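Local coordinates for protein lectin (Cicer arietinum, PDB 3V6N) that agglutinates red blood cells and binds calcium and sodium ions along the central channel of a four-bladed, hemopexin-type beta-propeller, at residues 6-11 / 65-70; 73-78 / 86-91; 167-172 / 192-197. One frame throughout, in Å; residues are numbered along the deposited sequence.

How the contacts relate
From the N terminus, the innermost strand 6-11 runs beside strand 66-69 in contact 1, which spans 53 intervening residues and brings two propeller blades together on the central ions. Contact 2 follows in series: the chain turns back into strand 74-79, the neighbour of 66-69 in the same sheet, and 73-78 then pairs with 86-91 to close a short hairpin. These two contacts touch through backbone bonds between Asp65, Cys66 and Phe78. Contact 3 comes much later, where the loop 167-172 folds against strand 192-197 of another blade, its centre about 25 Å from that of contact 2, on the opposite side of the chain's centre. None of the three nests or crosses.

Contact 1: residues 6-11 / 65-70; sequences INAAFR and DCSFDT. With CA (calcium ion), chain D; NA (sodium ion), chain G.
Asn7 and Asp65 lie side by side and point the same way, yet their polar ends do different work. With CG anti to the backbone N (chi1 -161°), Asn7 brings OD1 to 2.5 Å from the calcium ion, which its own backbone O also binds, while its ND2 rests 3.4 Å from Asp65 CB. Asp65 gives the ion its backbone O, while its carboxylate leads away to Glu80 N. The strands run nearly parallel, axes 9° apart, and two residues on, Ala9 O and Ser67 O each bind the sodium ion at 2.2 Å. Ser67 OG reaches Ala9 O only weakly and sits near the Phe10 ring edge, 3.6 Å from CD1. Arg11 NH2 and Asp69 OD2 form a long salt bridge of 3.9 Å, guanidinium edge-on and 85° from the carboxylate plane; a water donates to OD2 and accepts weakly from NE, Tyr88 OH bonds Asp69 OD1, and Ser179 O holds Arg11 NH1. Carbonyls of Asp121 and Asp174 complete the protein's calcium ligands, as those of Ala123 and Ala176 do for sodium. Oxygens 2.8 Å apart, Asn7 O and Asp65 O, would repel without the cations, so the metals probably hold these innermost strands together.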
loop_
_atom_site.group_PDB
_atom_site.type_symbol
_atom_site.label_atom_id
_atom_site.label_comp_id
_atom_site.label_asym_id
_atom_site.label_seq_id
_atom_site.Cartn_x
_atom_site.Cartn_y
_atom_site.Cartn_z
ATOM N N ILE A 6 -11.398 17.108 -8.209
ATOM C CA ILE A 6 -10.479 16.285 -9.004
ATOM C C ILE A 6 -9.110 16.159 -8.323
ATOM O O ILE A 6 -8.394 17.140 -8.157
ATOM C CB ILE A 6 -10.320 16.818 -10.446
ATOM C CG1 ILE A 6 -11.700 17.109 -11.050
ATOM C CG2 ILE A 6 -9.538 15.814 -11.295
ATOM C CD1 ILE A 6 -11.681 17.724 -12.436
ATOM N N ASN A 7 -8.756 14.939 -7.946
ATOM C CA ASN A 7 -7.500 14.677 -7.260
ATOM C C ASN A 7 -6.417 14.147 -8.217
ATOM O O ASN A 7 -5.227 14.232 -7.918
ATOM C CB ASN A 7 -7.751 13.694 -6.111
ATOM C CG ASN A 7 -6.648 13.702 -5.058
ATOM O OD1 ASN A 7 -5.707 14.504 -5.105
ATOM N ND2 ASN A 7 -6.758 12.792 -4.101
ATOM N N ALA A 8 -6.842 13.620 -9.371
ATOM C CA ALA A 8 -5.920 13.072 -10.389
ATOM C C ALA A 8 -6.588 12.937 -11.745
ATOM O O ALA A 8 -7.822 12.876 -11.852
ATOM C CB ALA A 8 -5.335 11.726 -9.961
ATOM N N ALA A 9 -5.759 12.856 -12.778
ATOM C CA ALA A 9 -6.255 12.752 -14.137
ATOM C C ALA A 9 -5.147 12.309 -15.069
ATOM O O ALA A 9 -3.957 12.551 -14.801
ATOM C CB ALA A 9 -6.837 14.079 -14.598
ATOM N N PHE A 10 -5.539 11.638 -16.149
ATOM C CA PHE A 10 -4.629 11.366 -17.258
ATOM C C PHE A 10 -5.381 11.357 -18.587
ATOM O O PHE A 10 -6.565 11.008 -18.654
ATOM C CB PHE A 10 -3.768 10.104 -17.024
ATOM C CG PHE A 10 -4.521 8.785 -17.103
ATOM C CD1 PHE A 10 -5.019 8.176 -15.946
ATOM C CD2 PHE A 10 -4.671 8.116 -18.323
ATOM C CE1 PHE A 10 -5.670 6.949 -16.009
ATOM C CE2 PHE A 10 -5.349 6.896 -18.390
ATOM C CZ PHE A 10 -5.842 6.307 -17.230
ATOM N N ARG A 11 -4.687 11.784 -19.629
ATOM C CA ARG A 11 -5.200 11.770 -20.985
ATOM C C ARG A 11 -5.275 10.326 -21.469
ATOM O O ARG A 11 -4.319 9.576 -21.283
ATOM C CB ARG A 11 -4.212 12.534 -21.874
ATOM C CG ARG A 11 -4.622 12.623 -23.329
ATOM C CD ARG A 11 -3.596 13.350 -24.174
ATOM N NE ARG A 11 -2.266 12.751 -24.065
ATOM C CZ ARG A 11 -1.155 13.369 -24.435
ATOM N NH1 ARG A 11 -1.225 14.611 -24.927
ATOM N NH2 ARG A 11 0.020 12.766 -24.293
ATOM N N ASP A 65 -4.390 9.534 -6.387
ATOM C CA ASP A 65 -4.153 10.949 -6.051
ATOM C C ASP A 65 -3.182 11.702 -6.991
ATOM O O ASP A 65 -2.982 12.923 -6.858
ATOM C CB ASP A 65 -3.797 11.127 -4.557
ATOM C CG ASP A 65 -2.439 10.539 -4.196
ATOM O OD1 ASP A 65 -1.652 10.233 -5.126
ATOM O OD2 ASP A 65 -2.155 10.385 -2.978
ATOM N N CYS A 66 -2.595 10.965 -7.940
ATOM C CA CYS A 66 -1.798 11.536 -9.011
ATOM C C CYS A 66 -1.701 10.513 -10.138
ATOM O O CYS A 66 -1.689 9.301 -9.884
ATOM C CB CYS A 66 -0.383 11.894 -8.518
ATOM S SG CYS A 66 0.712 12.672 -9.747
ATOM N N SER A 67 -1.613 10.983 -11.378
ATOM C CA SER A 67 -1.268 10.072 -12.491
ATOM C C SER A 67 -0.888 10.764 -13.768
ATOM O O SER A 67 -1.099 11.988 -13.923
ATOM C CB SER A 67 -2.357 9.044 -12.761
ATOM O OG SER A 67 -3.588 9.652 -12.960
ATOM N N PHE A 68 -0.285 9.989 -14.664
ATOM C CA PHE A 68 0.067 10.475 -15.997
ATOM C C PHE A 68 0.121 9.362 -17.019
ATOM O O PHE A 68 0.584 8.272 -16.731
ATOM C CB PHE A 68 1.387 11.286 -16.020
ATOM C CG PHE A 68 2.607 10.570 -15.458
ATOM C CD1 PHE A 68 3.463 9.860 -16.288
ATOM C CD2 PHE A 68 2.965 10.707 -14.105
ATOM C CE1 PHE A 68 4.606 9.241 -15.780
ATOM C CE2 PHE A 68 4.109 10.101 -13.592
ATOM C CZ PHE A 68 4.932 9.366 -14.430
ATOM N N ASP A 69 -0.360 9.683 -18.211
ATOM C CA ASP A 69 -0.195 8.883 -19.416
ATOM C C ASP A 69 1.280 8.739 -19.740
ATOM O O ASP A 69 2.078 9.670 -19.521
ATOM C CB ASP A 69 -0.894 9.596 -20.583
ATOM C CG ASP A 69 -0.999 8.726 -21.826
ATOM O OD1 ASP A 69 -1.405 7.534 -21.709
ATOM O OD2 ASP A 69 -0.683 9.236 -22.926
ATOM N N THR A 70 1.669 7.568 -20.225
ATOM C CA THR A 70 3.034 7.411 -20.700
ATOM C C THR A 70 2.999 7.282 -22.226
ATOM O O THR A 70 3.130 8.274 -22.922
ATOM C CB THR A 70 3.804 6.240 -20.025
ATOM O OG1 THR A 70 3.080 5.006 -20.188
ATOM C CG2 THR A 70 4.019 6.521 -18.550
HETATM CA CA CA D . -3.664 15.149 -6.415
HETATM NA NA NA G . -2.213 13.845 -14.384
HETATM O O HOH W 1 -2.731 9.744 -24.489
HETATM O O HOH W 2 -3.583 16.823 -4.746
HETATM O O HOH W 3 -2.185 14.164 -4.614
#

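Contact 2: residues 73-78 / 86-91; sequences NEAFIF and IDYAPH
Glu74 and Ala75 pair with Asp87 and Ile86 as an antiparallel beta ladder, in the hairpin formed by the two middle strands of a four-stranded propeller blade. Ala75 and Ile86 make the hydrogen-bonded pair: Ile86 N reaches Ala75 O at 2.8 Å, nearly straight at 176°, and Ala75 N returns a bond to Ile86 O. Glu74 and Asp87 form the adjoining non-hydrogen-bonded pair, their side chains on the face opposite to those of Ala75 and Ile86. On the face of Ala75 and Ile86, Ile77 crosses Ile86 at about a right angle, with CG2 of Ile77 4.0 Å from CD1 of Ile86.

Beyond the strand end the contact continues through Tyr88, whose N donates to Asn73 O at 3.0 Å. Its CG stands between the backbone N and carbonyl carbon (chi1 59°), which carries the ring along Asn73 and brings CD1 to 3.8 Å from Ala75 CB; its hydroxyl reaches Asp69 on strand 66-69, the neighbour of 74-79. Asn73 crosses Pro90 at about a right angle, Asn73 CG lying 3.6 Å from Pro90 CD, and Asn73 OD1 is hydrogen-bonded to Ser13 OG.

Asp87 OD1 accepts from Ala89 N at 2.9 Å, an Asx turn, and also from a water held by Asn73 ND2. One carboxylate oxygen thus shapes the bend and, through that water, ties it to the partner segment. Glu74 OE2 and Asp87 OD2, like charges 5.7 Å apart, may repel mildly, and Glu74 OE1 has a long, weak ion pair with Arg85 NH1.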
loop_
_atom_site.group_PDB
_atom_site.type_symbol
_atom_site.label_atom_id
_atom_site.label_comp_id
_atom_site.label_asym_id
_atom_site.label_seq_id
_atom_site.Cartn_x
_atom_site.Cartn_y
_atom_site.Cartn_z
ATOM N N ASN A 73 -1.206 2.353 -24.072
ATOM C CA ASN A 73 -2.313 2.369 -23.137
ATOM C C ASN A 73 -1.819 2.215 -21.703
ATOM O O ASN A 73 -2.484 1.596 -20.890
ATOM C CB ASN A 73 -3.283 1.240 -23.490
ATOM C CG ASN A 73 -3.893 1.412 -24.862
ATOM O OD1 ASN A 73 -4.196 2.527 -25.278
ATOM N ND2 ASN A 73 -4.096 0.303 -25.564
ATOM N N GLU A 74 -0.649 2.764 -21.403
ATOM C CA GLU A 74 -0.080 2.590 -20.077
ATOM C C GLU A 74 0.012 3.912 -19.330
ATOM O O GLU A 74 0.361 4.926 -19.917
ATOM C CB GLU A 74 1.273 1.875 -20.158
ATOM C CG GLU A 74 1.185 0.511 -20.847
ATOM C CD GLU A 74 2.543 -0.116 -21.095
ATOM O OE1 GLU A 74 3.542 0.347 -20.525
ATOM O OE2 GLU A 74 2.615 -1.093 -21.865
ATOM N N ALA A 75 -0.315 3.887 -18.040
ATOM C CA ALA A 75 -0.249 5.077 -17.176
ATOM C C ALA A 75 0.385 4.770 -15.815
ATOM O O ALA A 75 0.273 3.652 -15.323
ATOM C CB ALA A 75 -1.644 5.638 -16.976
ATOM N N PHE A 76 1.064 5.757 -15.228
ATOM C CA PHE A 76 1.513 5.663 -13.843
ATOM C C PHE A 76 0.392 6.218 -12.986
ATOM O O PHE A 76 -0.193 7.261 -13.300
ATOM C CB PHE A 76 2.817 6.443 -13.582
ATOM C CG PHE A 76 4.080 5.655 -13.878
ATOM C CD1 PHE A 76 4.582 4.734 -12.963
ATOM C CD2 PHE A 76 4.763 5.839 -15.080
ATOM C CE1 PHE A 76 5.728 3.998 -13.245
ATOM C CE2 PHE A 76 5.905 5.108 -15.378
ATOM C CZ PHE A 76 6.394 4.183 -14.458
ATOM N N ILE A 77 0.065 5.502 -11.924
ATOM C CA ILE A 77 -0.939 5.978 -10.970
ATOM C C ILE A 77 -0.255 6.031 -9.600
ATOM O O ILE A 77 0.714 5.310 -9.366
ATOM C CB ILE A 77 -2.219 5.089 -10.981
ATOM C CG1 ILE A 77 -1.860 3.642 -10.609
ATOM C CG2 ILE A 77 -2.921 5.174 -12.350
ATOM C CD1 ILE A 77 -3.054 2.773 -10.264
ATOM N N PHE A 78 -0.718 6.903 -8.717
ATOM C CA PHE A 78 -0.117 7.045 -7.392
ATOM C C PHE A 78 -1.177 7.049 -6.307
ATOM O O PHE A 78 -2.312 7.430 -6.554
ATOM C CB PHE A 78 0.666 8.357 -7.275
ATOM C CG PHE A 78 1.824 8.473 -8.227
ATOM C CD1 PHE A 78 3.120 8.351 -7.768
ATOM C CD2 PHE A 78 1.613 8.698 -9.586
ATOM C CE1 PHE A 78 4.189 8.471 -8.644
ATOM C CE2 PHE A 78 2.673 8.823 -10.467
ATOM C CZ PHE A 78 3.963 8.711 -9.994
ATOM N N ILE A 86 0.193 0.851 -14.928
ATOM C CA ILE A 86 -0.931 0.022 -15.363
ATOM C C ILE A 86 -1.215 0.080 -16.873
ATOM O O ILE A 86 -0.900 1.063 -17.544
ATOM C CB ILE A 86 -2.251 0.332 -14.608
ATOM C CG1 ILE A 86 -2.686 1.802 -14.821
ATOM C CG2 ILE A 86 -2.159 -0.063 -13.138
ATOM C CD1 ILE A 86 -4.157 2.042 -14.525
ATOM N N ASP A 87 -1.804 -1.003 -17.386
ATOM C CA ASP A 87 -2.414 -0.992 -18.699
ATOM C C ASP A 87 -3.884 -0.682 -18.451
ATOM O O ASP A 87 -4.595 -1.511 -17.904
ATOM C CB ASP A 87 -2.243 -2.356 -19.371
ATOM C CG ASP A 87 -2.930 -2.447 -20.751
ATOM O OD1 ASP A 87 -3.805 -1.620 -21.097
ATOM O OD2 ASP A 87 -2.615 -3.402 -21.479
ATOM N N TYR A 88 -4.337 0.508 -18.839
ATOM C CA TYR A 88 -5.717 0.924 -18.552
ATOM C C TYR A 88 -6.725 0.504 -19.638
ATOM O O TYR A 88 -7.931 0.752 -19.504
ATOM C CB TYR A 88 -5.808 2.432 -18.234
ATOM C CG TYR A 88 -5.318 3.364 -19.335
ATOM C CD1 TYR A 88 -3.985 3.802 -19.361
ATOM C CD2 TYR A 88 -6.184 3.826 -20.333
ATOM C CE1 TYR A 88 -3.528 4.650 -20.346
ATOM C CE2 TYR A 88 -5.735 4.668 -21.341
ATOM C CZ TYR A 88 -4.415 5.085 -21.338
ATOM O OH TYR A 88 -3.949 5.933 -22.316
ATOM N N ALA A 89 -6.222 -0.126 -20.705
ATOM C CA ALA A 89 -7.057 -0.863 -21.671
ATOM C C ALA A 89 -8.400 -0.183 -21.955
ATOM O O ALA A 89 -9.445 -0.707 -21.571
ATOM C CB ALA A 89 -7.296 -2.284 -21.161
ATOM N N PRO A 90 -8.367 0.974 -22.639
ATOM C CA PRO A 90 -9.536 1.844 -22.778
ATOM C C PRO A 90 -10.755 1.132 -23.333
ATOM O O PRO A 90 -10.652 0.435 -24.351
ATOM C CB PRO A 90 -9.080 2.901 -23.788
ATOM C CG PRO A 90 -7.598 2.837 -23.808
ATOM C CD PRO A 90 -7.219 1.439 -23.439
ATOM N N HIS A 91 -11.898 1.299 -22.671
ATOM C CA HIS A 91 -13.177 0.775 -23.178
ATOM C C HIS A 91 -13.257 -0.727 -23.174
ATOM O O HIS A 91 -14.094 -1.300 -23.867
ATOM C CB HIS A 91 -13.452 1.277 -24.599
ATOM C CG HIS A 91 -13.635 2.766 -24.692
ATOM N ND1 HIS A 91 -14.816 3.332 -24.987
ATOM C CD2 HIS A 91 -12.732 3.815 -24.504
ATOM C CE1 HIS A 91 -14.681 4.673 -24.994
ATOM N NE2 HIS A 91 -13.406 4.965 -24.698
HETATM O O HOH W 4 -4.219 -2.221 -23.867
#

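Contact 3: residues 167-172 / 192-197; sequences TIFEAG and YYARIN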
loop_
_atom_site.group_PDB
_atom_site.type_symbol
_atom_site.label_atom_id
_atom_site.label_comp_id
_atom_site.label_asym_id
_atom_site.label_seq_id
_atom_site.Cartn_x
_atom_site.Cartn_y
_atom_site.Cartn_z
ATOM N N THR A 167 -1.661 33.743 -9.215
ATOM C CA THR A 167 -2.879 32.933 -9.345
ATOM C C THR A 167 -2.910 31.920 -8.200
ATOM O O THR A 167 -1.907 31.747 -7.513
ATOM C CB THR A 167 -2.957 32.186 -10.703
ATOM O OG1 THR A 167 -2.078 31.053 -10.687
ATOM C CG2 THR A 167 -2.592 33.110 -11.880
ATOM N N ILE A 168 -4.047 31.246 -8.003
ATOM C CA ILE A 168 -4.163 30.179 -6.987
ATOM C C ILE A 168 -3.208 28.988 -7.219
ATOM O O ILE A 168 -2.930 28.217 -6.294
ATOM C CB ILE A 168 -5.619 29.640 -6.844
ATOM C CG1 ILE A 168 -6.102 29.003 -8.158
ATOM C CG2 ILE A 168 -6.566 30.742 -6.374
ATOM C CD1 ILE A 168 -7.423 28.266 -8.042
ATOM N N PHE A 169 -2.703 28.846 -8.438
ATOM C CA PHE A 169 -1.814 27.734 -8.783
ATOM C C PHE A 169 -0.353 27.940 -8.372
ATOM O O PHE A 169 0.462 27.018 -8.470
ATOM C CB PHE A 169 -1.902 27.440 -10.286
ATOM C CG PHE A 169 -3.272 27.035 -10.739
ATOM C CD1 PHE A 169 -3.783 25.773 -10.419
ATOM C CD2 PHE A 169 -4.069 27.920 -11.469
ATOM C CE1 PHE A 169 -5.054 25.399 -10.835
ATOM C CE2 PHE A 169 -5.340 27.543 -11.890
ATOM C CZ PHE A 169 -5.834 26.285 -11.569
ATOM N N GLU A 170 -0.035 29.142 -7.901
ATOM C CA GLU A 170 1.329 29.505 -7.554
ATOM C C GLU A 170 1.915 28.597 -6.466
ATOM O O GLU A 170 3.090 28.246 -6.513
ATOM C CB GLU A 170 1.363 30.969 -7.106
ATOM C CG GLU A 170 2.715 31.640 -7.213
ATOM C CD GLU A 170 2.773 32.948 -6.448
ATOM O OE1 GLU A 170 1.806 33.743 -6.518
ATOM O OE2 GLU A 170 3.799 33.177 -5.769
ATOM N N ALA A 171 1.097 28.210 -5.499
ATOM C CA ALA A 171 1.576 27.376 -4.398
ATOM C C ALA A 171 1.174 25.909 -4.529
ATOM O O ALA A 171 1.408 25.126 -3.619
ATOM C CB ALA A 171 1.119 27.939 -3.057
ATOM N N GLY A 172 0.584 25.525 -5.658
ATOM C CA GLY A 172 0.209 24.124 -5.843
ATOM C C GLY A 172 -0.936 23.821 -6.788
ATOM O O GLY A 172 -1.761 24.691 -7.114
ATOM N N TYR A 192 -11.714 25.285 -9.562
ATOM C CA TYR A 192 -11.087 25.996 -10.674
ATOM C C TYR A 192 -10.192 25.138 -11.567
ATOM O O TYR A 192 -9.648 24.126 -11.142
ATOM C CB TYR A 192 -10.268 27.197 -10.167
ATOM C CG TYR A 192 -11.072 28.162 -9.325
ATOM C CD1 TYR A 192 -12.132 28.888 -9.879
ATOM C CD2 TYR A 192 -10.788 28.337 -7.970
ATOM C CE1 TYR A 192 -12.877 29.773 -9.104
ATOM C CE2 TYR A 192 -11.522 29.221 -7.191
ATOM C CZ TYR A 192 -12.568 29.928 -7.760
ATOM O OH TYR A 192 -13.300 30.795 -6.988
ATOM N N TYR A 193 -10.035 25.598 -12.799
ATOM C CA TYR A 193 -9.082 25.050 -13.742
ATOM C C TYR A 193 -8.423 26.211 -14.486
ATOM O O TYR A 193 -8.958 27.327 -14.522
ATOM C CB TYR A 193 -9.774 24.109 -14.754
ATOM C CG TYR A 193 -10.422 24.848 -15.917
ATOM C CD1 TYR A 193 -11.680 25.463 -15.768
ATOM C CD2 TYR A 193 -9.770 24.974 -17.147
ATOM C CE1 TYR A 193 -12.266 26.161 -16.814
ATOM C CE2 TYR A 193 -10.359 25.668 -18.199
ATOM C CZ TYR A 193 -11.599 26.256 -18.026
ATOM O OH TYR A 193 -12.188 26.959 -19.065
ATOM N N ALA A 194 -7.251 25.942 -15.055
ATOM C CA ALA A 194 -6.657 26.794 -16.074
ATOM C C ALA A 194 -6.244 25.917 -17.239
ATOM O O ALA A 194 -5.747 24.804 -17.042
ATOM C CB ALA A 194 -5.441 27.520 -15.526
ATOM N N ARG A 195 -6.466 26.414 -18.447
ATOM C CA ARG A 195 -5.936 25.795 -19.642
ATOM C C ARG A 195 -4.690 26.587 -20.001
ATOM O O ARG A 195 -4.791 27.751 -20.334
ATOM C CB ARG A 195 -6.982 25.835 -20.758
ATOM C CG ARG A 195 -6.594 25.135 -22.055
ATOM C CD ARG A 195 -7.790 25.039 -23.004
ATOM N NE ARG A 195 -8.440 26.335 -23.169
ATOM C CZ ARG A 195 -8.286 27.144 -24.213
ATOM N NH1 ARG A 195 -7.518 26.797 -25.236
ATOM N NH2 ARG A 195 -8.921 28.305 -24.241
ATOM N N ILE A 196 -3.520 25.959 -19.905
ATOM C CA ILE A 196 -2.249 26.608 -20.240
ATOM C C ILE A 196 -1.683 26.138 -21.589
ATOM O O ILE A 196 -2.000 25.039 -22.052
ATOM C CB ILE A 196 -1.195 26.420 -19.122
ATOM C CG1 ILE A 196 -0.717 24.968 -19.048
ATOM C CG2 ILE A 196 -1.761 26.856 -17.774
ATOM C CD1 ILE A 196 0.516 24.755 -18.202
ATOM N N ASN A 197 -0.878 26.988 -22.225
ATOM C CA ASN A 197 -0.078 26.609 -23.399
ATOM C C ASN A 197 1.374 26.633 -22.956
ATOM O O ASN A 197 1.825 27.608 -22.339
ATOM C CB ASN A 197 -0.306 27.557 -24.584
ATOM C CG ASN A 197 0.387 27.086 -25.870
ATOM O OD1 ASN A 197 1.571 27.364 -26.106
ATOM N ND2 ASN A 197 -0.355 26.385 -26.715
#
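Ile168 and Phe169 reach side by side toward strand 192-197, one to Tyr192 and the other to Ala194. The tip of Ile168, CD1, touches Tyr192 CD2 at 3.4 Å, the two side chains crossing at about a right angle. With CG anti to the carbonyl carbon (chi1 -61°), Phe169 brings the far end of its ring to the strand: CE2 is 3.6 Å from Ala194 CB, and CZ 3.9 Å from Tyr193 C. Ile168 CG1 also lies over one face of the Phe169 ring, 4.0 Å above its plane and offset toward the rim, so the neighbours pack on each other as well.

In the next shell, Leu187 and Val210 of the strands flanking 192-197 add to the surroundings of Phe169. The loop is shaped by an ST turn, Thr167 OG1 accepting from Phe169 N at 3.2 Å, and by a backbone bond from Glu170 N to Thr167 O. Lys189 NZ grips the carbonyls of Ile168 and Gly172 from strand 184-189.

CA atoms of Phe169 and Ala194 stay 8.8 Å apart, and no hydrogen bond crosses: the join between the segments is apolar, and the loop's polar tie to the sheet comes from Lys189 NZ.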